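Local coordinates for phenylacetate-coenzyme A ligase (Bacteroides vulgatus, PDB 3LAX), which belongs to the AMP-binding enzyme superfamily and is represented here by a fragment carrying its small C-terminal alpha/beta domain, at residues Y33-E38 / D44-E49; R68-Q73 / P82-V87. One frame throughout, in Å; residues are numbered along the deposited sequence.

Contact 1 (Y33-E38 / D44-E49)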
# COMPACT_ATOMS: atom_id res chain seq x y z
N TYR A 33 -2.39 -6.89 -1.17
CA TYR A 33 -2.30 -5.53 -0.70
C TYR A 33 -3.49 -4.77 -1.25
O TYR A 33 -4.17 -5.22 -2.20
CB TYR A 33 -1.00 -4.89 -1.20
CG TYR A 33 -0.98 -4.74 -2.71
CD1 TYR A 33 -1.34 -3.55 -3.31
CD2 TYR A 33 -0.62 -5.80 -3.53
CE1 TYR A 33 -1.33 -3.41 -4.69
CE2 TYR A 33 -0.60 -5.67 -4.91
CZ TYR A 33 -0.97 -4.48 -5.48
OH TYR A 33 -0.98 -4.34 -6.86
N LEU A 34 -3.77 -3.62 -0.65
CA LEU A 34 -4.85 -2.77 -1.11
C LEU A 34 -4.44 -1.33 -0.94
O LEU A 34 -4.04 -0.92 0.14
CB LEU A 34 -6.11 -3.04 -0.29
CG LEU A 34 -7.32 -2.18 -0.66
CD1 LEU A 34 -7.74 -2.43 -2.10
CD2 LEU A 34 -8.47 -2.44 0.32
N ILE A 35 -4.52 -0.57 -2.03
CA ILE A 35 -4.19 0.84 -2.00
C ILE A 35 -5.52 1.59 -1.92
O ILE A 35 -6.37 1.44 -2.80
CB ILE A 35 -3.48 1.25 -3.31
CG1 ILE A 35 -2.17 0.46 -3.50
CG2 ILE A 35 -3.21 2.74 -3.33
CD1 ILE A 35 -1.63 0.52 -4.94
N THR A 36 -5.71 2.37 -0.86
CA THR A 36 -6.95 3.13 -0.72
C THR A 36 -6.66 4.62 -0.85
O THR A 36 -5.79 5.16 -0.16
CB THR A 36 -7.66 2.87 0.63
OG1 THR A 36 -8.00 1.48 0.73
CG2 THR A 36 -8.95 3.70 0.72
N LEU A 37 -7.38 5.28 -1.76
CA LEU A 37 -7.23 6.72 -1.97
C LEU A 37 -8.47 7.39 -1.40
O LEU A 37 -9.59 7.00 -1.71
CB LEU A 37 -7.12 7.04 -3.47
CG LEU A 37 -5.99 6.30 -4.20
CD1 LEU A 37 -6.06 6.49 -5.71
CD2 LEU A 37 -4.61 6.71 -3.67
N GLU A 38 -8.27 8.40 -0.57
CA GLU A 38 -9.42 9.13 -0.07
C GLU A 38 -9.12 10.59 0.14
O GLU A 38 -7.97 11.02 0.09
CB GLU A 38 -9.98 8.48 1.20
CG GLU A 38 -8.94 8.15 2.25
CD GLU A 38 -9.42 7.09 3.22
OE1 GLU A 38 -10.60 7.16 3.65
OE2 GLU A 38 -8.62 6.18 3.54
N ASP A 44 -5.85 14.86 -0.38
CA ASP A 44 -5.93 13.44 -0.70
C ASP A 44 -4.84 12.66 0.02
O ASP A 44 -3.70 13.12 0.15
CB ASP A 44 -5.80 13.23 -2.20
CG ASP A 44 -6.98 13.78 -2.98
OD1 ASP A 44 -8.01 14.12 -2.35
OD2 ASP A 44 -6.86 13.86 -4.22
N GLU A 45 -5.19 11.46 0.46
CA GLU A 45 -4.25 10.59 1.14
C GLU A 45 -4.25 9.22 0.48
O GLU A 45 -5.28 8.76 -0.01
CB GLU A 45 -4.64 10.43 2.61
CG GLU A 45 -4.11 11.51 3.54
CD GLU A 45 -4.14 11.08 4.99
OE1 GLU A 45 -5.24 11.04 5.58
OE2 GLU A 45 -3.06 10.76 5.54
N MSE A 46 -3.09 8.58 0.47
CA MSE A 46 -2.98 7.19 0.03
C MSE A 46 -2.63 6.32 1.22
O MSE A 46 -1.68 6.61 1.93
CB MSE A 46 -1.89 7.03 -1.03
CG MSE A 46 -1.58 5.57 -1.34
SE MSE A 46 -0.11 5.23 -2.58
CE MSE A 46 -0.97 5.90 -4.17
N THR A 47 -3.41 5.26 1.43
CA THR A 47 -3.06 4.23 2.40
C THR A 47 -2.71 2.96 1.64
O THR A 47 -3.39 2.60 0.68
CB THR A 47 -4.23 3.95 3.37
OG1 THR A 47 -4.55 5.15 4.09
CG2 THR A 47 -3.85 2.85 4.37
N VAL A 48 -1.62 2.31 2.05
CA VAL A 48 -1.27 1.02 1.48
C VAL A 48 -1.35 -0.02 2.60
O VAL A 48 -0.50 -0.04 3.49
CB VAL A 48 0.14 1.04 0.84
CG1 VAL A 48 0.49 -0.34 0.30
CG2 VAL A 48 0.21 2.10 -0.27
N GLU A 49 -2.38 -0.84 2.55
CA GLU A 49 -2.52 -1.98 3.46
C GLU A 49 -1.88 -3.19 2.80
O GLU A 49 -2.06 -3.43 1.61
CB GLU A 49 -3.98 -2.29 3.73
CG GLU A 49 -4.67 -1.28 4.63
CD GLU A 49 -6.16 -1.54 4.74
OE1 GLU A 49 -6.87 -1.46 3.72
OE2 GLU A 49 -6.62 -1.82 5.87
O HOH W 1 -5.93 0.37 1.89
O HOH W 2 -6.14 6.79 2.53

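Contact 2 (R68-Q73 / P82-V87)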
# COMPACT_ATOMS: atom_id res chain seq x y z
N ARG A 68 8.39 1.06 8.54
CA ARG A 68 9.26 2.18 8.19
C ARG A 68 10.01 1.90 6.89
O ARG A 68 10.08 2.76 6.00
CB ARG A 68 10.25 2.43 9.33
CG ARG A 68 11.36 3.45 9.07
CD ARG A 68 12.47 3.23 10.13
NE ARG A 68 13.44 4.32 10.21
CZ ARG A 68 14.56 4.29 10.92
NH1 ARG A 68 14.88 3.22 11.63
NH2 ARG A 68 15.37 5.35 10.93
N GLU A 69 10.58 0.71 6.76
CA GLU A 69 11.35 0.38 5.57
C GLU A 69 10.47 0.33 4.32
O GLU A 69 10.86 0.82 3.25
CB GLU A 69 12.09 -0.95 5.76
CG GLU A 69 12.86 -1.41 4.52
CD GLU A 69 13.98 -0.47 4.09
OE1 GLU A 69 14.35 0.48 4.83
OE2 GLU A 69 14.52 -0.69 2.99
N ILE A 70 9.28 -0.23 4.43
CA ILE A 70 8.34 -0.25 3.30
C ILE A 70 7.98 1.18 2.90
O ILE A 70 7.97 1.53 1.70
CB ILE A 70 7.06 -1.05 3.64
CG1 ILE A 70 7.40 -2.53 3.87
CG2 ILE A 70 6.02 -0.90 2.52
CD1 ILE A 70 6.36 -3.31 4.69
N THR A 71 7.68 2.01 3.89
CA THR A 71 7.31 3.40 3.62
C THR A 71 8.42 4.14 2.87
O THR A 71 8.17 4.84 1.88
CB THR A 71 6.97 4.15 4.93
OG1 THR A 71 5.92 3.44 5.60
CG2 THR A 71 6.49 5.57 4.64
N ARG A 72 9.65 3.96 3.34
CA ARG A 72 10.83 4.57 2.73
C ARG A 72 10.98 4.14 1.27
O ARG A 72 11.15 4.97 0.37
CB ARG A 72 12.05 4.13 3.54
CG ARG A 72 13.33 4.92 3.35
CD ARG A 72 14.23 4.74 4.58
NE ARG A 72 13.97 3.48 5.27
CZ ARG A 72 14.19 3.27 6.57
NH1 ARG A 72 14.66 4.26 7.32
NH2 ARG A 72 13.93 2.08 7.12
N GLN A 73 10.92 2.84 1.04
CA GLN A 73 11.09 2.32 -0.32
C GLN A 73 9.98 2.79 -1.24
O GLN A 73 10.24 3.14 -2.41
CB GLN A 73 11.17 0.80 -0.34
CG GLN A 73 12.49 0.25 0.20
CD GLN A 73 12.65 -1.22 -0.10
OE1 GLN A 73 12.11 -1.72 -1.08
NE2 GLN A 73 13.38 -1.92 0.77
N PRO A 82 3.15 7.28 1.23
CA PRO A 82 1.89 6.63 1.58
C PRO A 82 1.85 6.33 3.07
O PRO A 82 2.90 6.27 3.72
CB PRO A 82 1.96 5.32 0.81
CG PRO A 82 3.43 4.98 0.82
CD PRO A 82 4.17 6.30 0.79
N ARG A 83 0.65 6.15 3.59
CA ARG A 83 0.51 5.59 4.93
C ARG A 83 0.47 4.08 4.81
O ARG A 83 -0.44 3.53 4.22
CB ARG A 83 -0.76 6.11 5.61
CG ARG A 83 -1.02 5.47 6.96
CD ARG A 83 0.19 5.59 7.88
NE ARG A 83 -0.18 6.06 9.21
CZ ARG A 83 -0.78 5.32 10.13
NH1 ARG A 83 -1.09 4.05 9.87
NH2 ARG A 83 -1.09 5.84 11.32
N VAL A 84 1.49 3.41 5.34
CA VAL A 84 1.57 1.96 5.24
C VAL A 84 1.00 1.29 6.50
O VAL A 84 1.37 1.65 7.62
CB VAL A 84 3.02 1.50 5.01
CG1 VAL A 84 3.13 -0.03 5.02
CG2 VAL A 84 3.57 2.10 3.69
N LYS A 85 0.09 0.35 6.29
CA LYS A 85 -0.52 -0.39 7.39
C LYS A 85 -0.37 -1.89 7.14
O LYS A 85 -0.89 -2.41 6.15
CB LYS A 85 -2.00 -0.04 7.52
CG LYS A 85 -2.27 1.42 7.86
CD LYS A 85 -3.76 1.66 8.05
CE LYS A 85 -4.03 3.11 8.43
NZ LYS A 85 -5.49 3.36 8.58
N LEU A 86 0.33 -2.57 8.05
CA LEU A 86 0.48 -4.01 7.94
C LEU A 86 -0.71 -4.63 8.66
O LEU A 86 -1.04 -4.24 9.79
CB LEU A 86 1.80 -4.46 8.55
CG LEU A 86 3.00 -3.74 7.92
CD1 LEU A 86 4.33 -4.28 8.43
CD2 LEU A 86 2.94 -3.79 6.40
N VAL A 87 -1.37 -5.57 7.99
CA VAL A 87 -2.59 -6.18 8.51
C VAL A 87 -2.40 -7.68 8.57
O VAL A 87 -1.54 -8.24 7.88
CB VAL A 87 -3.82 -5.80 7.64
CG1 VAL A 87 -3.99 -4.27 7.60
CG2 VAL A 87 -3.71 -6.37 6.23
O HOH W 3 3.71 4.64 6.75

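Contact 1 (Y33-E38 / D44-E49)
Leu-34 and Glu-49, Thr-36 and Thr-47, and Glu-38 and Glu-45 are the hydrogen-bonded pairs of an antiparallel ladder, each joined by two backbone bonds, with the strand axes 4.7 Å apart at 165°. Ile-35 with Val-48 and Leu-37 with Met-46 are the non-hydrogen-bonded pairs between them. The side chains of these two pairs share one buried face. Met-46, a selenomethionine, links them. With chi1 at 170°, CG of Met-46 swings opposite the backbone N, which lays it 3.8 Å from CG2 of Ile-35. The chain then bends at chi3 (-69°), and CE comes 3.8 Å from CD2 of Leu-37. Met-46 runs alongside Leu-37 but obliquely across Ile-35. The two strands form a beta hairpin in the middle of a four-stranded mixed sheet, with strand 102-104 beyond 33-38 and strand 83-87 beyond 44-49. Ile-19 of helix 16-24 packs on both Ile-35 and Met-46. The other face is more polar. There one water accepts from OG1 of Thr-36 at 2.6 Å and donates to O of Leu-34 and to OE1 of Glu-49, the latter at 2.8 Å. A second water lies 2.8 Å from OG1 of Thr-47 and 2.7 Å from OE2 of Glu-38. At the hairpin end, Asp-44 accepts a bond from Thr-39 and forms a salt bridge with Arg-106.

Contact 2 (R68-Q73 / P82-V87)
Ile-70 and Thr-71 of the helix meet Val-84 and Leu-86 of the strand and Pro-82 in the loop just before it. The contact between apolar side chains centres on Ile-70. Its CG2 lies 3.9 Å from CG1 of Val-84, and the two side chains lie nearly perpendicular. Its other branch extends from CG1 to CD1, which meets CD2 of Leu-86 tip to tip at 3.9 Å. The side chains of Thr-71 and Val-84 pass alongside, running opposite ways, with OG1 of Thr-71 3.3 Å from CG2 of Val-84. The methyl CG2 of Thr-71 turns instead to the carbonyl O of Pro-82, at 3.8 Å.

No direct hydrogen bond joins the segments, but one water bridges them. It accepts from the backbone N of Val-84 at 2.9 Å and donates to OG1 of Thr-71 at 2.8 Å. That hydroxyl sits beside its own backbone N (chi1 -57°) and also bonds to O of Thr-67, one turn earlier.

Helix 60-78 and strand 83-87 complete a beta-alpha-beta unit that starts with strand 43-52. Leu-23 of helix 16-24 and Phe-26 also pack on Ile-70, while Val-50 of strand 43-52 touches Leu-86.

The centres of contacts 1 and 2 lie 11 Å apart, and the contacts follow in series along the chain. Contact 1 closes within strand 43-52; helix 60-78 comes next, and strand 83-87 then returns to the same sheet. Strands 43-52 and 83-87 run parallel as neighbours. Val-48 joins them directly: its N lies 2.8 Å from O of Arg-83, and its O lies 2.9 Å from N of Lys-85, both probable hydrogen bonds. CG2 of Val-48 also packs on CB of Pro-82. Strand 43-52 thus serves both the hairpin and the beta-alpha-beta unit, tying them into one compact domain of the AMP-binding C-terminal family.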